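PDB 3OBF: putative transcriptional regulator, IclR family from Arthrobacter aurescens, which probably regulates transcription by binding DNA, the piece described here being the C-terminal, GAF-related domain of the IclR family. Local coordinates for residues 63-68 against 99-104. Numbering follows the deposited sequence.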
# COMPACT_ATOMS: atom_id res chain seq x y z
N SER A 63 0.21 -0.24 2.70
CA SER A 63 -0.33 -1.38 2.00
C SER A 63 -1.56 -1.97 2.70
O SER A 63 -2.57 -2.34 2.07
CB SER A 63 0.79 -2.41 1.95
OG SER A 63 0.46 -3.52 1.18
N VAL A 64 -1.47 -2.05 4.02
CA VAL A 64 -2.49 -2.66 4.85
C VAL A 64 -3.70 -1.71 4.88
O VAL A 64 -4.85 -2.18 4.76
CB VAL A 64 -1.95 -2.96 6.27
CG1 VAL A 64 -3.09 -3.38 7.23
CG2 VAL A 64 -0.91 -4.08 6.17
N GLN A 65 -3.45 -0.40 4.98
CA GLN A 65 -4.53 0.61 4.97
C GLN A 65 -5.36 0.48 3.70
O GLN A 65 -6.61 0.46 3.76
CB GLN A 65 -3.99 2.03 5.06
CG GLN A 65 -3.44 2.44 6.44
CD GLN A 65 -2.82 3.84 6.43
OE1 GLN A 65 -3.52 4.85 6.18
NE2 GLN A 65 -1.51 3.93 6.69
N VAL A 66 -4.67 0.40 2.55
CA VAL A 66 -5.33 0.30 1.23
C VAL A 66 -6.28 -0.91 1.19
O VAL A 66 -7.46 -0.78 0.83
CB VAL A 66 -4.26 0.21 0.14
CG1 VAL A 66 -4.85 -0.20 -1.18
CG2 VAL A 66 -3.56 1.52 0.02
N PHE A 67 -5.77 -2.08 1.57
CA PHE A 67 -6.63 -3.25 1.57
C PHE A 67 -7.79 -3.19 2.58
O PHE A 67 -8.89 -3.63 2.29
CB PHE A 67 -5.82 -4.54 1.77
CG PHE A 67 -4.93 -4.85 0.63
CD1 PHE A 67 -5.46 -5.03 -0.66
CD2 PHE A 67 -3.56 -4.96 0.81
CE1 PHE A 67 -4.64 -5.31 -1.75
CE2 PHE A 67 -2.72 -5.25 -0.29
CZ PHE A 67 -3.27 -5.44 -1.57
N LEU A 68 -7.55 -2.67 3.77
CA LEU A 68 -8.63 -2.58 4.73
C LEU A 68 -9.75 -1.60 4.28
O LEU A 68 -10.90 -1.75 4.68
CB LEU A 68 -8.08 -2.24 6.11
CG LEU A 68 -7.26 -3.35 6.80
CD1 LEU A 68 -6.77 -2.87 8.16
CD2 LEU A 68 -8.07 -4.59 7.00
N LEU A 99 -10.66 4.22 10.78
CA LEU A 99 -11.66 4.05 9.73
C LEU A 99 -11.79 5.29 8.85
O LEU A 99 -11.96 5.16 7.63
CB LEU A 99 -13.03 3.68 10.32
CG LEU A 99 -13.18 2.22 10.79
CD1 LEU A 99 -14.49 1.94 11.60
CD2 LEU A 99 -13.07 1.24 9.64
N LEU A 100 -11.73 6.48 9.46
CA LEU A 100 -11.76 7.75 8.72
C LEU A 100 -10.49 7.89 7.91
O LEU A 100 -10.52 8.31 6.75
CB LEU A 100 -11.91 8.95 9.67
CG LEU A 100 -11.83 10.40 9.14
CD1 LEU A 100 -12.69 10.65 7.88
CD2 LEU A 100 -12.22 11.40 10.22
N ARG A 101 -9.37 7.49 8.51
CA ARG A 101 -8.08 7.51 7.83
C ARG A 101 -8.11 6.64 6.55
O ARG A 101 -7.51 6.97 5.53
CB ARG A 101 -6.98 7.08 8.80
CG ARG A 101 -5.60 7.50 8.41
CD ARG A 101 -4.58 6.57 9.08
NE ARG A 101 -3.25 6.76 8.49
CZ ARG A 101 -2.22 7.36 9.10
NH1 ARG A 101 -2.34 7.84 10.33
NH2 ARG A 101 -1.07 7.46 8.46
N LEU A 102 -8.86 5.54 6.61
CA LEU A 102 -9.08 4.68 5.46
C LEU A 102 -9.85 5.43 4.35
O LEU A 102 -9.39 5.49 3.20
CB LEU A 102 -9.79 3.38 5.87
CG LEU A 102 -9.05 2.45 6.85
CD1 LEU A 102 -9.76 1.13 6.92
CD2 LEU A 102 -7.55 2.26 6.47
N LYS A 103 -10.98 6.02 4.71
CA LYS A 103 -11.79 6.75 3.73
C LYS A 103 -10.99 7.90 3.11
O LYS A 103 -11.08 8.14 1.91
CB LYS A 103 -13.09 7.28 4.34
CG LYS A 103 -14.23 6.23 4.41
CD LYS A 103 -15.38 6.73 5.32
CE LYS A 103 -16.24 5.58 5.81
NZ LYS A 103 -16.56 5.78 7.23
N GLU A 104 -10.20 8.60 3.93
CA GLU A 104 -9.39 9.71 3.41
C GLU A 104 -8.37 9.24 2.39
O GLU A 104 -8.06 9.95 1.43
CB GLU A 104 -8.74 10.49 4.55
CG GLU A 104 -9.80 11.27 5.37
CD GLU A 104 -9.22 12.08 6.51
OE1 GLU A 104 -8.19 11.66 7.09
OE2 GLU A 104 -9.80 13.15 6.82
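The NE of R101 gives its hydrogen to OE1 of Q65 over 3.0 Å, the polar link between two helices that meet almost at right angles in the IclR C-terminal domain, a GAF-like fold built on an antiparallel sheet. The short helix 62-69 lies on that sheet, with V66 and F67 packed against strand 135-144, and helix 92-108 crosses this short helix. The bond is bent, 146° at the hydrogen. Although OE1 lies close to the guanidinium plane, at its edge, NE stands above the amide's carbonyl plane, and the amide and guanidinium planes are 77° apart. Glutamine suits this place because its amide can accept and donate at once: while OE1 takes the arginine hydrogen, NE2 is bonded to the carbonyls of L60 and V112. Arginine suits the other side because it offers several N-H groups: with NE serving Q65, NH2 meets V112 O and forms a salt bridge with E116, so both side chains converge on the same edge strand, 111-114. The reach of R101 comes from a chain extended from CG to NE, with CG anti to the backbone nitrogen (chi1 -160°). A leucine in place of Q65 would probably leave NE of R101 without this acceptor and the carbonyls of L60 and V112 without their shared donor. Beside the polar pair, L102 supplies the apolar part of the contact, and leucine suits it because its two branch methyls can each meet a different residue of helix 62-69. One methyl, CD1, lies 3.9 Å from CB of L68, a leucine that also packs on L79 and W29. The other sits against Q65, where CD2 of L102 comes within 3.4 Å of the backbone O and 3.8 Å of CB.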